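Local coordinates for protein diaminopimelate decarboxylase (Psychromonas ingrahamii, PDB 4XG1) that probably catalyses the pyridoxal phosphate-dependent decarboxylation of meso-diaminopimelate to L-lysine, the last step of bacterial lysine biosynthesis by the diaminopimelate route, at residues Ile32-Ala44 and Asn63-Ser77. Residues are numbered along the deposited sequence; the frame is centred on the assembly and turned at random.
Sequences IYSRATIERHWQA and NSNLAVLNLMARMGS. With TME (propane), chain S.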
loop_
_atom_site.group_PDB
_atom_site.type_symbol
_atom_site.label_atom_id
_atom_site.label_comp_id
_atom_site.label_asym_id
_atom_site.label_seq_id
_atom_site.Cartn_x
_atom_site.Cartn_y
_atom_site.Cartn_z
ATOM N N ILE B 32 8.889 -15.956 -0.295
ATOM C CA ILE B 32 9.655 -17.042 0.287
ATOM C C ILE B 32 10.800 -16.518 1.099
ATOM O O ILE B 32 11.575 -15.689 0.609
ATOM C CB ILE B 32 10.203 -17.959 -0.818
ATOM C CG1 ILE B 32 9.047 -18.639 -1.541
ATOM C CG2 ILE B 32 11.085 -19.060 -0.219
ATOM C CD1 ILE B 32 9.457 -19.445 -2.752
ATOM N N TYR B 33 10.906 -16.991 2.326
ATOM C CA TYR B 33 11.902 -16.480 3.267
ATOM C C TYR B 33 12.874 -17.574 3.707
ATOM O O TYR B 33 12.471 -18.727 3.904
ATOM C CB TYR B 33 11.226 -15.916 4.504
ATOM C CG TYR B 33 10.184 -14.836 4.237
ATOM C CD1 TYR B 33 10.498 -13.676 3.558
ATOM C CD2 TYR B 33 8.863 -14.989 4.681
ATOM C CE1 TYR B 33 9.543 -12.710 3.318
ATOM C CE2 TYR B 33 7.902 -14.040 4.434
ATOM C CZ TYR B 33 8.247 -12.896 3.756
ATOM O OH TYR B 33 7.286 -11.931 3.528
ATOM N N SER B 34 14.152 -17.198 3.833
ATOM C CA SER B 34 15.214 -18.060 4.364
ATOM C C SER B 34 15.376 -17.903 5.844
ATOM O O SER B 34 15.766 -16.864 6.304
ATOM C CB SER B 34 16.557 -17.729 3.716
ATOM O OG SER B 34 17.638 -18.238 4.499
ATOM N N ARG B 35 15.103 -18.947 6.602
ATOM C CA ARG B 35 15.342 -18.899 8.062
ATOM C C ARG B 35 16.812 -18.620 8.402
ATOM O O ARG B 35 17.115 -17.800 9.263
ATOM C CB ARG B 35 15.001 -20.217 8.716
ATOM C CG ARG B 35 15.496 -20.217 10.140
ATOM C CD ARG B 35 15.160 -21.486 10.877
ATOM N NE ARG B 35 15.377 -21.269 12.309
ATOM C CZ ARG B 35 15.157 -22.180 13.254
ATOM N NH1 ARG B 35 14.705 -23.395 12.927
ATOM N NH2 ARG B 35 15.389 -21.875 14.523
ATOM N N ALA B 36 17.708 -19.314 7.697
ATOM C CA ALA B 36 19.129 -19.189 7.938
ATOM C C ALA B 36 19.593 -17.759 7.656
ATOM O O ALA B 36 20.340 -17.187 8.443
ATOM C CB ALA B 36 19.903 -20.165 7.061
ATOM N N THR B 37 19.159 -17.184 6.546
ATOM C CA THR B 37 19.547 -15.830 6.226
ATOM C C THR B 37 19.066 -14.850 7.272
ATOM O O THR B 37 19.775 -13.938 7.624
ATOM C CB THR B 37 18.978 -15.401 4.897
ATOM O OG1 THR B 37 19.350 -16.358 3.892
ATOM C CG2 THR B 37 19.485 -13.998 4.513
ATOM N N ILE B 38 17.855 -15.041 7.793
ATOM C CA ILE B 38 17.331 -14.131 8.816
ATOM C C ILE B 38 18.199 -14.189 10.065
ATOM O O ILE B 38 18.575 -13.160 10.662
ATOM C CB ILE B 38 15.874 -14.483 9.201
ATOM C CG1 ILE B 38 14.952 -14.193 8.022
ATOM C CG2 ILE B 38 15.415 -13.696 10.401
ATOM C CD1 ILE B 38 13.612 -14.865 8.118
ATOM N N GLU B 39 18.494 -15.416 10.480
ATOM C CA GLU B 39 19.271 -15.656 11.693
ATOM C C GLU B 39 20.699 -15.130 11.525
ATOM O O GLU B 39 21.197 -14.406 12.351
ATOM C CB GLU B 39 19.232 -17.149 12.020
ATOM C CG GLU B 39 17.867 -17.527 12.588
ATOM C CD GLU B 39 17.702 -18.989 12.951
ATOM O OE1 GLU B 39 18.462 -19.848 12.429
ATOM O OE2 GLU B 39 16.774 -19.270 13.736
ATOM N N ARG B 40 21.319 -15.464 10.423
ATOM C CA ARG B 40 22.658 -14.994 10.166
ATOM C C ARG B 40 22.702 -13.485 10.255
ATOM O O ARG B 40 23.601 -12.930 10.898
ATOM C CB ARG B 40 23.125 -15.438 8.812
ATOM C CG ARG B 40 24.592 -15.249 8.588
ATOM C CD ARG B 40 24.940 -15.796 7.223
ATOM N NE ARG B 40 24.661 -14.822 6.179
ATOM C CZ ARG B 40 24.605 -15.084 4.867
ATOM N NH1 ARG B 40 24.765 -16.329 4.399
ATOM N NH2 ARG B 40 24.382 -14.080 4.011
ATOM N N HIS B 41 21.727 -12.819 9.630
ATOM C CA HIS B 41 21.736 -11.354 9.566
ATOM C C HIS B 41 21.496 -10.713 10.921
ATOM O O HIS B 41 22.102 -9.703 11.226
ATOM C CB HIS B 41 20.758 -10.826 8.527
ATOM C CG HIS B 41 21.255 -10.933 7.119
ATOM N ND1 HIS B 41 20.441 -10.713 6.036
ATOM C CD2 HIS B 41 22.471 -11.259 6.610
ATOM C CE1 HIS B 41 21.137 -10.869 4.919
ATOM N NE2 HIS B 41 22.372 -11.218 5.239
ATOM N N TRP B 42 20.670 -11.320 11.759
ATOM C CA TRP B 42 20.449 -10.778 13.094
ATOM C C TRP B 42 21.713 -10.961 13.930
ATOM O O TRP B 42 22.095 -10.090 14.686
ATOM C CB TRP B 42 19.283 -11.468 13.783
ATOM C CG TRP B 42 18.949 -10.864 15.114
ATOM C CD1 TRP B 42 18.043 -9.883 15.365
ATOM C CD2 TRP B 42 19.514 -11.215 16.383
ATOM N NE1 TRP B 42 17.988 -9.605 16.722
ATOM C CE2 TRP B 42 18.894 -10.414 17.355
ATOM C CE3 TRP B 42 20.491 -12.141 16.787
ATOM C CZ2 TRP B 42 19.209 -10.509 18.683
ATOM C CZ3 TRP B 42 20.801 -12.234 18.108
ATOM C CH2 TRP B 42 20.161 -11.442 19.044
ATOM N N GLN B 43 22.331 -12.137 13.818
ATOM C CA GLN B 43 23.554 -12.467 14.565
ATOM C C GLN B 43 24.736 -11.597 14.161
ATOM O O GLN B 43 25.444 -11.107 15.026
ATOM C CB GLN B 43 23.908 -13.950 14.413
ATOM C CG GLN B 43 23.374 -14.760 15.580
ATOM C CD GLN B 43 22.928 -16.140 15.181
ATOM O OE1 GLN B 43 23.171 -16.589 14.042
ATOM N NE2 GLN B 43 22.334 -16.858 16.134
ATOM N N ALA B 44 24.919 -11.393 12.857
ATOM C CA ALA B 44 25.935 -10.467 12.363
ATOM C C ALA B 44 25.891 -9.172 13.137
ATOM O O ALA B 44 26.937 -8.705 13.569
ATOM C CB ALA B 44 25.758 -10.195 10.896
ATOM N N ASN B 63 8.974 -6.379 8.340
ATOM C CA ASN B 63 8.357 -7.681 8.110
ATOM C C ASN B 63 7.846 -8.130 9.455
ATOM O O ASN B 63 8.641 -8.396 10.355
ATOM C CB ASN B 63 9.376 -8.683 7.577
ATOM C CG ASN B 63 8.731 -9.935 7.104
ATOM O OD1 ASN B 63 7.952 -10.502 7.833
ATOM N ND2 ASN B 63 8.976 -10.342 5.851
ATOM N N SER B 64 6.538 -8.205 9.583
ATOM C CA SER B 64 5.903 -8.404 10.863
ATOM C C SER B 64 5.302 -9.795 10.992
ATOM O O SER B 64 4.553 -10.083 11.943
ATOM C CB SER B 64 4.796 -7.349 11.033
ATOM O OG SER B 64 5.234 -6.108 10.534
ATOM N N ASN B 65 5.641 -10.666 10.066
ATOM C CA ASN B 65 5.101 -12.002 10.120
ATOM C C ASN B 65 5.421 -12.700 11.452
ATOM O O ASN B 65 6.532 -12.605 11.930
ATOM C CB ASN B 65 5.645 -12.813 8.981
ATOM C CG ASN B 65 5.123 -14.232 8.997
ATOM O OD1 ASN B 65 5.717 -15.115 9.622
ATOM N ND2 ASN B 65 4.000 -14.456 8.353
ATOM N N LEU B 66 4.444 -13.420 12.013
ATOM C CA LEU B 66 4.598 -14.032 13.327
ATOM C C LEU B 66 5.805 -15.025 13.407
ATOM O O LEU B 66 6.499 -15.050 14.386
ATOM C CB LEU B 66 3.350 -14.765 13.736
ATOM C CG LEU B 66 2.089 -13.959 13.945
ATOM C CD1 LEU B 66 1.016 -14.870 14.531
ATOM C CD2 LEU B 66 2.295 -12.802 14.839
ATOM N N ALA B 67 6.023 -15.807 12.381
ATOM C CA ALA B 67 7.090 -16.762 12.374
ATOM C C ALA B 67 8.391 -16.019 12.365
ATOM O O ALA B 67 9.323 -16.420 13.024
ATOM C CB ALA B 67 7.016 -17.687 11.160
ATOM N N VAL B 68 8.461 -14.950 11.592
ATOM C CA VAL B 68 9.664 -14.159 11.502
ATOM C C VAL B 68 9.967 -13.549 12.850
ATOM O O VAL B 68 11.096 -13.529 13.294
ATOM C CB VAL B 68 9.507 -13.063 10.452
ATOM C CG1 VAL B 68 10.650 -12.048 10.529
ATOM C CG2 VAL B 68 9.484 -13.700 9.079
ATOM N N LEU B 69 8.962 -13.021 13.491
ATOM C CA LEU B 69 9.170 -12.364 14.750
ATOM C C LEU B 69 9.651 -13.404 15.728
ATOM O O LEU B 69 10.469 -13.127 16.597
ATOM C CB LEU B 69 7.872 -11.739 15.264
ATOM C CG LEU B 69 7.427 -10.528 14.460
ATOM C CD1 LEU B 69 6.221 -9.853 15.106
ATOM C CD2 LEU B 69 8.571 -9.526 14.261
ATOM N N ASN B 70 9.080 -14.589 15.607
ATOM C CA ASN B 70 9.360 -15.654 16.532
ATOM C C ASN B 70 10.792 -16.085 16.423
ATOM O O ASN B 70 11.430 -16.334 17.423
ATOM C CB ASN B 70 8.433 -16.834 16.265
ATOM C CG ASN B 70 8.722 -18.008 17.189
ATOM O OD1 ASN B 70 9.318 -18.974 16.760
ATOM N ND2 ASN B 70 8.327 -17.894 18.464
ATOM N N LEU B 71 11.322 -16.131 15.214
ATOM C CA LEU B 71 12.733 -16.424 15.057
ATOM C C LEU B 71 13.578 -15.452 15.873
ATOM O O LEU B 71 14.499 -15.874 16.572
ATOM C CB LEU B 71 13.162 -16.341 13.611
ATOM C CG LEU B 71 12.611 -17.403 12.676
ATOM C CD1 LEU B 71 13.244 -17.222 11.295
ATOM C CD2 LEU B 71 12.885 -18.801 13.205
ATOM N N MET B 72 13.273 -14.166 15.787
ATOM C CA MET B 72 14.016 -13.205 16.550
ATOM C C MET B 72 13.835 -13.479 18.045
ATOM O O MET B 72 14.799 -13.386 18.814
ATOM C CB MET B 72 13.544 -11.770 16.314
ATOM C CG MET B 72 13.463 -11.306 14.893
ATOM S SD MET B 72 14.968 -11.384 13.941
ATOM C CE MET B 72 14.191 -11.052 12.381
ATOM N N ALA B 73 12.595 -13.708 18.460
ATOM C CA ALA B 73 12.269 -13.866 19.872
ATOM C C ALA B 73 13.070 -15.035 20.505
ATOM O O ALA B 73 13.546 -14.932 21.631
ATOM C CB ALA B 73 10.796 -14.082 20.059
ATOM N N ARG B 74 13.270 -16.099 19.740
ATOM C CA ARG B 74 14.049 -17.242 20.180
ATOM C C ARG B 74 15.511 -16.904 20.388
ATOM O O ARG B 74 16.143 -17.428 21.323
ATOM C CB ARG B 74 13.951 -18.399 19.185
ATOM C CG ARG B 74 12.623 -19.109 19.271
ATOM C CD ARG B 74 12.428 -20.125 18.182
ATOM N NE ARG B 74 13.502 -21.096 18.213
ATOM C CZ ARG B 74 13.552 -22.107 19.082
ATOM N NH1 ARG B 74 12.583 -22.301 20.008
ATOM N NH2 ARG B 74 14.577 -22.942 19.007
ATOM N N MET B 75 16.057 -16.061 19.521
ATOM C CA MET B 75 17.430 -15.659 19.676
ATOM C C MET B 75 17.601 -14.605 20.750
ATOM O O MET B 75 18.708 -14.113 20.940
ATOM C CB MET B 75 17.982 -15.180 18.360
ATOM C CG MET B 75 18.046 -16.268 17.329
ATOM S SD MET B 75 18.760 -15.687 15.783
ATOM C CE MET B 75 17.665 -14.313 15.394
ATOM N N GLY B 76 16.528 -14.234 21.433
ATOM C CA GLY B 76 16.594 -13.256 22.515
ATOM C C GLY B 76 16.515 -11.793 22.104
ATOM O O GLY B 76 16.664 -10.888 22.967
ATOM N N SER B 77 16.140 -11.550 20.844
ATOM C CA SER B 77 15.980 -10.212 20.332
ATOM C C SER B 77 14.967 -9.343 21.011
ATOM O O SER B 77 13.981 -9.793 21.588
ATOM C CB SER B 77 15.590 -10.256 18.863
ATOM O OG SER B 77 15.530 -8.941 18.313
HETATM C C1 TME S . 21.224 -20.586 10.770
HETATM C C2 TME S . 21.947 -19.239 10.523
HETATM C C3 TME S . 22.828 -19.182 9.266
#
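In the TIM-barrel domain of this fold-type III decarboxylase, Trp42 of helix 35-49 packs against Met72 of helix 66-74 and Met75, just past its C-terminal end, showing how one indole can join a helix to its neighbour and the turn that follows. With CG anti to the backbone N (chi1 -175°), Trp42 takes the methyl Met75 CE over one face, 3.3 Å above the ring plane; Met72 SD comes within 3.7 Å of Trp42 CD1. Both sulfurs lie obliquely to the indole, as Met-aromatic contacts. Trp42 NE1 lies 3.0 Å from Ser77 OG, which bonds to Ile56 O of strand 54-59. Replacing Trp42 by an alanine is likely to open a gap beside both methionines and leave their thioether ends free to turn. Farther along, Ile38 CG2 meets Met72 CE at 3.5 Å, and Leu71 CD2 lies 3.6 Å from Arg35 NE. That guanidinium forms a side-on salt bridge with Glu39, NE (2.8 Å) and NH2 both donating to Glu39 OE2; NH1 makes another with Asp396. Asn63 ND2 gives Tyr33 OH, on strand 30-34 of the mixed sheet, a weak hydrogen bond (3.3 Å); Gly374 O also accepts from Asn63 ND2, and Glu392 bonds Tyr33 OH. The axes of 35-44 and 66-74 cross at -43°, indole, thioethers and aliphatic groups meeting between them, as in helix-helix packing around an alpha/beta barrel.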